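Local coordinates for protein inner kinetochore subunit cnp3 (Schizosaccharomyces pombe, PDB 6O2D) that serves as a component of the inner kinetochore on centromeric DNA, the present chain being its dimeric cupin domain, and supports outer kinetochore assembly for chromosome segregation, at residues H86-F91 with L135-T141; E72-G76 with I125-K130; R35-L41 with L59-E63. The contacts are given in a common frame with arbitrary orientation. Residues are numbered along the deposited sequence.

How the interactions relate
All three contacts reach the sheet containing strands 55-62, 66-73 and 133-140. Interaction 1 is buried, its centre about 5 Å from that of the chain, and is a true strand pairing held by main-chain hydrogen bonds; the other two are only partly buried. Interaction 2, centred about 17 Å from the chain centre, lies where the two sheets of the cupin barrel meet; there one asparagine side chain bonds a turn, and Met73 carries the apolar packing inward to Leu135 of interaction 1. In interaction 3 no strand pairing occurs between the segments: aromatic packing and a salt bridge join the N-terminal hairpin to the edge of the sheet. Interactions 1 and 3 both touch the second subunit, whereas interaction 2 does not.

Interaction 1 of 3, residues H86-F91 with L135-T141; sequences HNIMSF and LYYTHAT
The Phe91 ring (chi1 m) packs CE1 against Tyr137 CB at 3.7 Å and CD1 against Leu135 CD1 at 4.1 Å. The Phe115 ring also meets it, the planes about 20° apart. Met89, a selenomethionine, projects from the same face of the sheet beside His139, with SE 4.3 Å from His139 CB. On the other face Ile88 CG2 meets Ala140 CB at 4.0 Å, and Ser90 CB lies 3.0 Å from Thr138 OG1. Strands 88-91 and 135-140 run antiparallel at 164°, their axes 4.7 Å apart, as neighbours in one sheet of the cupin beta-barrel. Ile88-Ala140 and Ser90-Thr138 are hydrogen-bonded pairs: Ile88 N to Ala140 O is 2.9 Å, Ala140 N to Ile88 O 3.1 Å, Ser90 N to Thr138 O 2.7 Å and Thr138 N to Ser90 O 3.1 Å. Met89-His139 and Phe91-Tyr137 are non-hydrogen-bonded pairs, with CA atoms 4.5 Å apart in each. The face of Ile88, Ser90 and Thr138 meets the second subunit, where Tyr136 OH is hydrogen-bonded to Ser90 OG of the second subunit. Beyond the last bridge, Asn87 CA makes a CA-H...O contact of 3.2 Å with Ala140 O. At the polar end, Thr141 (chi1 t) donates from OG1 to His86 O at 2.9 Å, and the same hydroxyl also bonds Asn146.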
loop_
_atom_site.group_PDB
_atom_site.type_symbol
_atom_site.label_atom_id
_atom_site.label_comp_id
_atom_site.label_asym_id
_atom_site.label_seq_id
_atom_site.Cartn_x
_atom_site.Cartn_y
_atom_site.Cartn_z
ATOM N N HIS B 86 -6.522 -13.227 -7.887
ATOM C CA HIS B 86 -6.789 -12.031 -8.672
ATOM C C HIS B 86 -6.330 -10.750 -7.985
ATOM O O HIS B 86 -6.633 -9.660 -8.478
ATOM C CB HIS B 86 -8.284 -11.944 -8.958
ATOM C CG HIS B 86 -9.123 -12.065 -7.726
ATOM N ND1 HIS B 86 -9.394 -13.277 -7.126
ATOM C CD2 HIS B 86 -9.713 -11.123 -6.953
ATOM C CE1 HIS B 86 -10.132 -13.078 -6.050
ATOM N NE2 HIS B 86 -10.342 -11.781 -5.924
ATOM N N ASN B 87 -5.629 -10.853 -6.858
ATOM C CA ASN B 87 -5.138 -9.691 -6.136
ATOM C C ASN B 87 -3.632 -9.577 -6.290
ATOM O O ASN B 87 -2.923 -10.590 -6.307
ATOM C CB ASN B 87 -5.474 -9.760 -4.644
ATOM C CG ASN B 87 -6.944 -9.838 -4.389
ATOM O OD1 ASN B 87 -7.683 -8.905 -4.686
ATOM N ND2 ASN B 87 -7.386 -10.952 -3.828
ATOM N N ILE B 88 -3.149 -8.347 -6.422
ATOM C CA ILE B 88 -1.729 -8.059 -6.262
ATOM C C ILE B 88 -1.504 -7.707 -4.795
ATOM O O ILE B 88 -2.201 -6.848 -4.243
ATOM C CB ILE B 88 -1.266 -6.929 -7.197
ATOM C CG1 ILE B 88 0.165 -6.503 -6.856
ATOM C CG2 ILE B 88 -2.206 -5.742 -7.131
ATOM C CD1 ILE B 88 0.929 -5.917 -8.033
HETATM N N MSE B 89 -0.583 -8.416 -4.148
HETATM C CA MSE B 89 -0.236 -8.168 -2.757
HETATM C C MSE B 89 0.932 -7.215 -2.670
HETATM O O MSE B 89 1.831 -7.259 -3.509
HETATM C CB MSE B 89 0.136 -9.461 -2.020
HETATM C CG MSE B 89 -0.627 -10.695 -2.437
HETATM SE SE MSE B 89 -2.272 -10.875 -1.431
HETATM C CE MSE B 89 -1.563 -11.040 0.380
ATOM N N SER B 90 0.914 -6.367 -1.642
ATOM C CA SER B 90 2.048 -5.534 -1.275
ATOM C C SER B 90 2.332 -5.710 0.207
ATOM O O SER B 90 1.409 -5.874 1.012
ATOM C CB SER B 90 1.780 -4.054 -1.573
ATOM O OG SER B 90 2.977 -3.366 -1.871
ATOM N N PHE B 91 3.613 -5.723 0.560
ATOM C CA PHE B 91 4.031 -5.832 1.950
ATOM C C PHE B 91 5.153 -4.841 2.189
ATOM O O PHE B 91 6.083 -4.760 1.381
ATOM C CB PHE B 91 4.488 -7.248 2.296
ATOM C CG PHE B 91 3.384 -8.256 2.260
ATOM C CD1 PHE B 91 2.527 -8.400 3.337
ATOM C CD2 PHE B 91 3.194 -9.053 1.148
ATOM C CE1 PHE B 91 1.505 -9.327 3.306
ATOM C CE2 PHE B 91 2.177 -9.975 1.116
ATOM C CZ PHE B 91 1.332 -10.112 2.198
ATOM N N LEU B 135 4.018 -6.086 9.682
ATOM C CA LEU B 135 3.975 -5.686 8.278
ATOM C C LEU B 135 2.764 -4.824 7.984
ATOM O O LEU B 135 1.675 -5.065 8.504
ATOM C CB LEU B 135 3.935 -6.889 7.338
ATOM C CG LEU B 135 4.875 -8.071 7.495
ATOM C CD1 LEU B 135 4.211 -9.340 6.938
ATOM C CD2 LEU B 135 6.181 -7.762 6.795
ATOM N N TYR B 136 2.956 -3.877 7.072
ATOM C CA TYR B 136 1.865 -3.138 6.454
ATOM C C TYR B 136 1.548 -3.769 5.102
ATOM O O TYR B 136 2.420 -3.826 4.228
ATOM C CB TYR B 136 2.247 -1.667 6.288
ATOM C CG TYR B 136 1.242 -0.879 5.494
ATOM C CD1 TYR B 136 -0.028 -0.643 6.000
ATOM C CD2 TYR B 136 1.553 -0.377 4.240
ATOM C CE1 TYR B 136 -0.953 0.076 5.291
ATOM C CE2 TYR B 136 0.621 0.348 3.517
ATOM C CZ TYR B 136 -0.627 0.567 4.051
ATOM O OH TYR B 136 -1.567 1.276 3.348
ATOM N N TYR B 137 0.316 -4.244 4.925
ATOM C CA TYR B 137 -0.059 -4.907 3.683
ATOM C C TYR B 137 -1.125 -4.116 2.938
ATOM O O TYR B 137 -1.946 -3.417 3.539
ATOM C CB TYR B 137 -0.564 -6.344 3.927
ATOM C CG TYR B 137 -1.985 -6.464 4.461
ATOM C CD1 TYR B 137 -3.086 -6.445 3.606
ATOM C CD2 TYR B 137 -2.222 -6.627 5.821
ATOM C CE1 TYR B 137 -4.383 -6.549 4.096
ATOM C CE2 TYR B 137 -3.516 -6.748 6.322
ATOM C CZ TYR B 137 -4.591 -6.701 5.457
ATOM O OH TYR B 137 -5.873 -6.817 5.956
ATOM N N THR B 138 -1.097 -4.238 1.615
ATOM C CA THR B 138 -2.173 -3.774 0.756
ATOM C C THR B 138 -2.431 -4.864 -0.269
ATOM O O THR B 138 -1.491 -5.512 -0.737
ATOM C CB THR B 138 -1.830 -2.443 0.056
ATOM O OG1 THR B 138 -0.870 -2.674 -0.976
ATOM C CG2 THR B 138 -1.240 -1.432 1.047
ATOM N N HIS B 139 -3.697 -5.071 -0.616
ATOM C CA HIS B 139 -4.027 -5.861 -1.790
ATOM C C HIS B 139 -5.029 -5.100 -2.642
ATOM O O HIS B 139 -5.805 -4.281 -2.141
ATOM C CB HIS B 139 -4.554 -7.273 -1.445
ATOM C CG HIS B 139 -5.800 -7.290 -0.624
ATOM N ND1 HIS B 139 -5.790 -7.530 0.733
ATOM C CD2 HIS B 139 -7.101 -7.146 -0.971
ATOM C CE1 HIS B 139 -7.028 -7.503 1.193
ATOM N NE2 HIS B 139 -7.843 -7.272 0.179
ATOM N N ALA B 140 -4.914 -5.300 -3.954
ATOM C CA ALA B 140 -5.693 -4.570 -4.939
ATOM C C ALA B 140 -6.023 -5.502 -6.095
ATOM O O ALA B 140 -5.319 -6.482 -6.353
ATOM C CB ALA B 140 -4.945 -3.325 -5.435
ATOM N N THR B 141 -7.097 -5.177 -6.807
ATOM C CA THR B 141 -7.514 -5.988 -7.937
ATOM C C THR B 141 -8.116 -5.077 -8.997
ATOM O O THR B 141 -8.543 -3.954 -8.713
ATOM C CB THR B 141 -8.501 -7.082 -7.507
ATOM O OG1 THR B 141 -8.916 -7.841 -8.652
ATOM C CG2 THR B 141 -9.716 -6.467 -6.812
#

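Interaction 2 of 3, residues E72-G76 with I125-K130; sequences EMPAG and IKNIGK
Ile125, in extended conformation near the end of strand 122-127, turns its side chain toward segment 72-76, and its CG2 meets the CE of selenomethionine Met73 at 3.7 Å. Met73 reaches it with chi1 m, chi2 t and chi3 m; Ile98 packs against both residues. Lys126 points away, so Asn127 is the next to approach. With chi1 t, it aims its amide at the point where strand 66-73 gives way to a turn: Asn127 ND2 lies 2.7 Å from Met73 O and 2.9 Å from Pro74 O, both weak hydrogen bonds with bent N-H...O angles. A third weak bond runs from ND2 to Glu131 O. Asn127 OD1 accepts from Gly129 N at 3.0 Å, closing an Asx turn across Ile128, which points away. Gly129 O then lies 4.0 Å from Ala75 CA. Lys130 ends the path, its O 3.9 Å from Ala75 CB and its CD 4.1 Å from the same methyl. Gly76, with a positive phi (75°), brings its N within 3.9 Å of Asn127 O. End to end, 73-76 and 125-130 run 70° apart, two strand ends and the loops that follow them meeting at an end of the cupin barrel, where turns carry the chain between its two sheets.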
loop_
_atom_site.group_PDB
_atom_site.type_symbol
_atom_site.label_atom_id
_atom_site.label_comp_id
_atom_site.label_asym_id
_atom_site.label_seq_id
_atom_site.Cartn_x
_atom_site.Cartn_y
_atom_site.Cartn_z
ATOM N N GLU B 72 1.254 -8.991 12.057
ATOM C CA GLU B 72 2.413 -9.244 12.908
ATOM C C GLU B 72 2.670 -10.741 12.987
ATOM O O GLU B 72 1.726 -11.531 13.016
ATOM C CB GLU B 72 2.236 -8.737 14.344
ATOM C CG GLU B 72 3.471 -8.988 15.182
ATOM C CD GLU B 72 3.280 -8.654 16.606
ATOM O OE1 GLU B 72 2.733 -7.563 16.867
ATOM O OE2 GLU B 72 3.643 -9.493 17.455
HETATM N N MSE B 73 3.940 -11.131 13.049
HETATM C CA MSE B 73 4.280 -12.542 13.169
HETATM C C MSE B 73 5.212 -12.772 14.350
HETATM O O MSE B 73 6.308 -12.210 14.412
HETATM C CB MSE B 73 4.921 -13.003 11.872
HETATM C CG MSE B 73 3.880 -13.078 10.793
HETATM SE SE MSE B 73 4.521 -13.887 9.183
HETATM C CE MSE B 73 5.597 -12.429 8.484
ATOM N N PRO B 74 4.769 -13.590 15.298
ATOM C CA PRO B 74 5.610 -13.904 16.458
ATOM C C PRO B 74 6.877 -14.635 16.040
ATOM O O PRO B 74 7.074 -15.014 14.885
ATOM C CB PRO B 74 4.705 -14.788 17.326
ATOM C CG PRO B 74 3.308 -14.571 16.793
ATOM C CD PRO B 74 3.459 -14.260 15.348
ATOM N N ALA B 75 7.763 -14.813 17.011
ATOM C CA ALA B 75 9.015 -15.511 16.768
ATOM C C ALA B 75 8.752 -16.959 16.385
ATOM O O ALA B 75 7.931 -17.642 17.003
ATOM C CB ALA B 75 9.899 -15.455 18.014
ATOM N N GLY B 76 9.447 -17.425 15.352
ATOM C CA GLY B 76 9.242 -18.789 14.913
ATOM C C GLY B 76 7.958 -19.035 14.160
ATOM O O GLY B 76 7.514 -20.182 14.082
ATOM N N ILE B 125 5.782 -16.744 3.901
ATOM C CA ILE B 125 6.627 -15.896 4.745
ATOM C C ILE B 125 6.934 -16.627 6.046
ATOM O O ILE B 125 6.056 -17.259 6.642
ATOM C CB ILE B 125 5.999 -14.524 5.062
ATOM C CG1 ILE B 125 5.124 -14.013 3.916
ATOM C CG2 ILE B 125 7.112 -13.511 5.334
ATOM C CD1 ILE B 125 4.405 -12.727 4.244
ATOM N N LYS B 126 8.173 -16.506 6.508
ATOM C CA LYS B 126 8.617 -17.111 7.760
ATOM C C LYS B 126 9.381 -16.086 8.589
ATOM O O LYS B 126 10.166 -15.307 8.043
ATOM C CB LYS B 126 9.510 -18.332 7.492
ATOM C CG LYS B 126 8.937 -19.651 7.966
ATOM C CD LYS B 126 9.266 -20.756 6.986
ATOM C CE LYS B 126 8.731 -22.101 7.452
ATOM N NZ LYS B 126 8.689 -23.116 6.377
ATOM N N ASN B 127 9.109 -16.042 9.892
ATOM C CA ASN B 127 9.876 -15.197 10.804
ATOM C C ASN B 127 11.187 -15.891 11.173
ATOM O O ASN B 127 11.181 -16.930 11.847
ATOM C CB ASN B 127 9.053 -14.880 12.053
ATOM C CG ASN B 127 9.618 -13.708 12.853
ATOM O OD1 ASN B 127 10.814 -13.410 12.781
ATOM N ND2 ASN B 127 8.756 -13.033 13.605
ATOM N N ILE B 128 12.309 -15.290 10.774
ATOM C CA ILE B 128 13.635 -15.849 11.011
ATOM C C ILE B 128 14.372 -15.072 12.098
ATOM O O ILE B 128 15.571 -15.261 12.301
ATOM C CB ILE B 128 14.463 -15.909 9.717
ATOM C CG1 ILE B 128 14.794 -14.493 9.236
ATOM C CG2 ILE B 128 13.702 -16.687 8.653
ATOM C CD1 ILE B 128 15.742 -14.430 8.065
ATOM N N GLY B 129 13.662 -14.222 12.833
ATOM C CA GLY B 129 14.260 -13.458 13.904
ATOM C C GLY B 129 13.497 -13.752 15.185
ATOM O O GLY B 129 12.493 -14.471 15.170
ATOM N N LYS B 130 14.008 -13.200 16.295
ATOM C CA LYS B 130 13.357 -13.431 17.580
ATOM C C LYS B 130 12.575 -12.227 18.077
ATOM O O LYS B 130 11.907 -12.335 19.108
ATOM C CB LYS B 130 14.342 -13.926 18.641
ATOM C CG LYS B 130 14.865 -15.305 18.190
ATOM C CD LYS B 130 13.890 -16.441 18.491
ATOM C CE LYS B 130 13.967 -17.511 17.384
ATOM N NZ LYS B 130 15.286 -17.890 16.822
#

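Interaction 3 of 3, residues R35-L41 with L59-E63; sequences RVVGYSL and LFKEE
Tyr39 (chi1 m) lies under Leu59, whose CD2 sits 3.5 Å from the ring centroid and almost on its normal, a CH-pi contact. The tyrosine also directs its edge toward the face of Phe60 in an offset edge-to-face pair, centroids 5.5 Å apart and planes at 60°. Leu41 CD2 extends the apolar patch to Leu59 CD1 at 3.4 Å, while Phe60 CE1 approaches Val37 C at 3.6 Å. The strands 35-40 and 59-62 cross at -140° with axes 7.7 Å apart, so side chains fill the gap. Each strand carries a classic bulge in its own sheet, Val37-Gly38 against strand 16-22 and Leu59-Phe60 against strand 66-73. At the far end the extended Arg35 forms a salt bridge with Glu62, NH1 to OE1 at 2.9 Å and NH2 to OE1 at 3.2 Å; a water joins Arg35 NH2 (3.2 Å) to Lys61 N (2.9 Å). Glu62 is also paired with Arg119 of the second subunit, and Gly38-Ser40 pair with a strand there, placing this packing of hairpin on barrel at the cupin dimer interface.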
loop_
_atom_site.group_PDB
_atom_site.type_symbol
_atom_site.label_atom_id
_atom_site.label_comp_id
_atom_site.label_asym_id
_atom_site.label_seq_id
_atom_site.Cartn_x
_atom_site.Cartn_y
_atom_site.Cartn_z
ATOM N N ARG B 35 -14.887 9.308 8.172
ATOM C CA ARG B 35 -14.235 8.026 7.972
ATOM C C ARG B 35 -12.872 8.035 8.648
ATOM O O ARG B 35 -12.189 9.063 8.690
ATOM C CB ARG B 35 -14.107 7.742 6.461
ATOM C CG ARG B 35 -13.238 6.566 6.054
ATOM C CD ARG B 35 -13.187 6.442 4.533
ATOM N NE ARG B 35 -12.463 5.245 4.116
ATOM C CZ ARG B 35 -12.316 4.848 2.853
ATOM N NH1 ARG B 35 -12.849 5.552 1.856
ATOM N NH2 ARG B 35 -11.637 3.738 2.586
ATOM N N VAL B 36 -12.487 6.880 9.186
ATOM C CA VAL B 36 -11.194 6.733 9.850
ATOM C C VAL B 36 -10.107 6.676 8.777
ATOM O O VAL B 36 -10.027 5.705 8.020
ATOM C CB VAL B 36 -11.167 5.494 10.749
ATOM C CG1 VAL B 36 -9.898 5.460 11.575
ATOM C CG2 VAL B 36 -12.374 5.506 11.660
ATOM N N VAL B 37 -9.275 7.714 8.702
ATOM C CA VAL B 37 -8.276 7.836 7.648
ATOM C C VAL B 37 -6.860 7.663 8.174
ATOM O O VAL B 37 -5.903 7.890 7.430
ATOM C CB VAL B 37 -8.412 9.167 6.886
ATOM C CG1 VAL B 37 -9.847 9.361 6.388
ATOM C CG2 VAL B 37 -7.942 10.349 7.747
ATOM N N GLY B 38 -6.694 7.286 9.442
ATOM C CA GLY B 38 -5.355 7.087 9.972
ATOM C C GLY B 38 -5.260 6.230 11.219
ATOM O O GLY B 38 -6.134 6.291 12.086
ATOM N N TYR B 39 -4.204 5.422 11.315
ATOM C CA TYR B 39 -3.953 4.574 12.474
ATOM C C TYR B 39 -2.467 4.580 12.785
ATOM O O TYR B 39 -1.627 4.601 11.879
ATOM C CB TYR B 39 -4.358 3.109 12.265
ATOM C CG TYR B 39 -5.823 2.829 12.033
ATOM C CD1 TYR B 39 -6.382 2.963 10.766
ATOM C CD2 TYR B 39 -6.635 2.373 13.065
ATOM C CE1 TYR B 39 -7.718 2.684 10.541
ATOM C CE2 TYR B 39 -7.976 2.088 12.845
ATOM C CZ TYR B 39 -8.508 2.247 11.581
ATOM O OH TYR B 39 -9.836 1.970 11.341
ATOM N N SER B 40 -2.148 4.508 14.071
ATOM C CA SER B 40 -0.791 4.214 14.511
ATOM C C SER B 40 -0.710 2.707 14.728
ATOM O O SER B 40 -1.282 2.184 15.691
ATOM C CB SER B 40 -0.449 4.983 15.782
ATOM O OG SER B 40 0.849 4.655 16.239
ATOM N N LEU B 41 -0.013 2.013 13.826
ATOM C CA LEU B 41 0.017 0.551 13.849
ATOM C C LEU B 41 0.425 -0.057 15.190
ATOM O O LEU B 41 -0.223 -1.030 15.606
ATOM C CB LEU B 41 0.936 0.040 12.729
ATOM C CG LEU B 41 0.529 0.461 11.313
ATOM C CD1 LEU B 41 1.388 -0.200 10.267
ATOM C CD2 LEU B 41 -0.908 0.123 11.059
ATOM N N LEU B 59 -7.473 -2.351 8.174
ATOM C CA LEU B 59 -7.598 -0.970 8.627
ATOM C C LEU B 59 -8.383 -0.092 7.663
ATOM O O LEU B 59 -9.306 0.611 8.078
ATOM C CB LEU B 59 -6.205 -0.378 8.838
ATOM C CG LEU B 59 -5.444 -1.046 9.976
ATOM C CD1 LEU B 59 -4.028 -0.563 9.969
ATOM C CD2 LEU B 59 -6.104 -0.755 11.322
ATOM N N PHE B 60 -8.002 -0.096 6.386
ATOM C CA PHE B 60 -8.634 0.710 5.353
ATOM C C PHE B 60 -9.287 -0.230 4.357
ATOM O O PHE B 60 -8.629 -1.133 3.830
ATOM C CB PHE B 60 -7.611 1.592 4.641
ATOM C CG PHE B 60 -6.785 2.433 5.564
ATOM C CD1 PHE B 60 -7.392 3.352 6.412
ATOM C CD2 PHE B 60 -5.404 2.317 5.575
ATOM C CE1 PHE B 60 -6.637 4.139 7.257
ATOM C CE2 PHE B 60 -4.640 3.104 6.421
ATOM C CZ PHE B 60 -5.260 4.015 7.268
ATOM N N LYS B 61 -10.566 -0.008 4.081
ATOM C CA LYS B 61 -11.301 -0.833 3.133
ATOM C C LYS B 61 -11.894 0.052 2.052
ATOM O O LYS B 61 -12.697 0.946 2.347
ATOM C CB LYS B 61 -12.410 -1.610 3.839
ATOM C CG LYS B 61 -11.912 -2.635 4.839
ATOM C CD LYS B 61 -13.062 -3.457 5.400
ATOM C CE LYS B 61 -13.724 -2.772 6.583
ATOM N NZ LYS B 61 -14.833 -3.604 7.132
ATOM N N GLU B 62 -11.541 -0.226 0.800
ATOM C CA GLU B 62 -12.219 0.375 -0.340
ATOM C C GLU B 62 -12.730 -0.754 -1.234
ATOM O O GLU B 62 -12.187 -1.015 -2.309
ATOM C CB GLU B 62 -11.298 1.318 -1.107
ATOM C CG GLU B 62 -12.049 2.262 -2.028
ATOM C CD GLU B 62 -12.879 3.270 -1.268
ATOM O OE1 GLU B 62 -12.287 4.105 -0.554
ATOM O OE2 GLU B 62 -14.122 3.219 -1.378
ATOM N N GLU B 63 -13.771 -1.437 -0.760
ATOM C CA GLU B 63 -14.343 -2.543 -1.511
ATOM C C GLU B 63 -14.920 -2.024 -2.826
ATOM O O GLU B 63 -15.535 -0.954 -2.859
ATOM C CB GLU B 63 -15.424 -3.256 -0.700
ATOM C CG GLU B 63 -14.923 -4.501 0.018
ATOM C CD GLU B 63 -14.954 -5.745 -0.858
ATOM O OE1 GLU B 63 -13.921 -6.441 -0.945
ATOM O OE2 GLU B 63 -16.013 -6.031 -1.460
HETATM O O HOH W 1 -11.665 2.305 5.462
#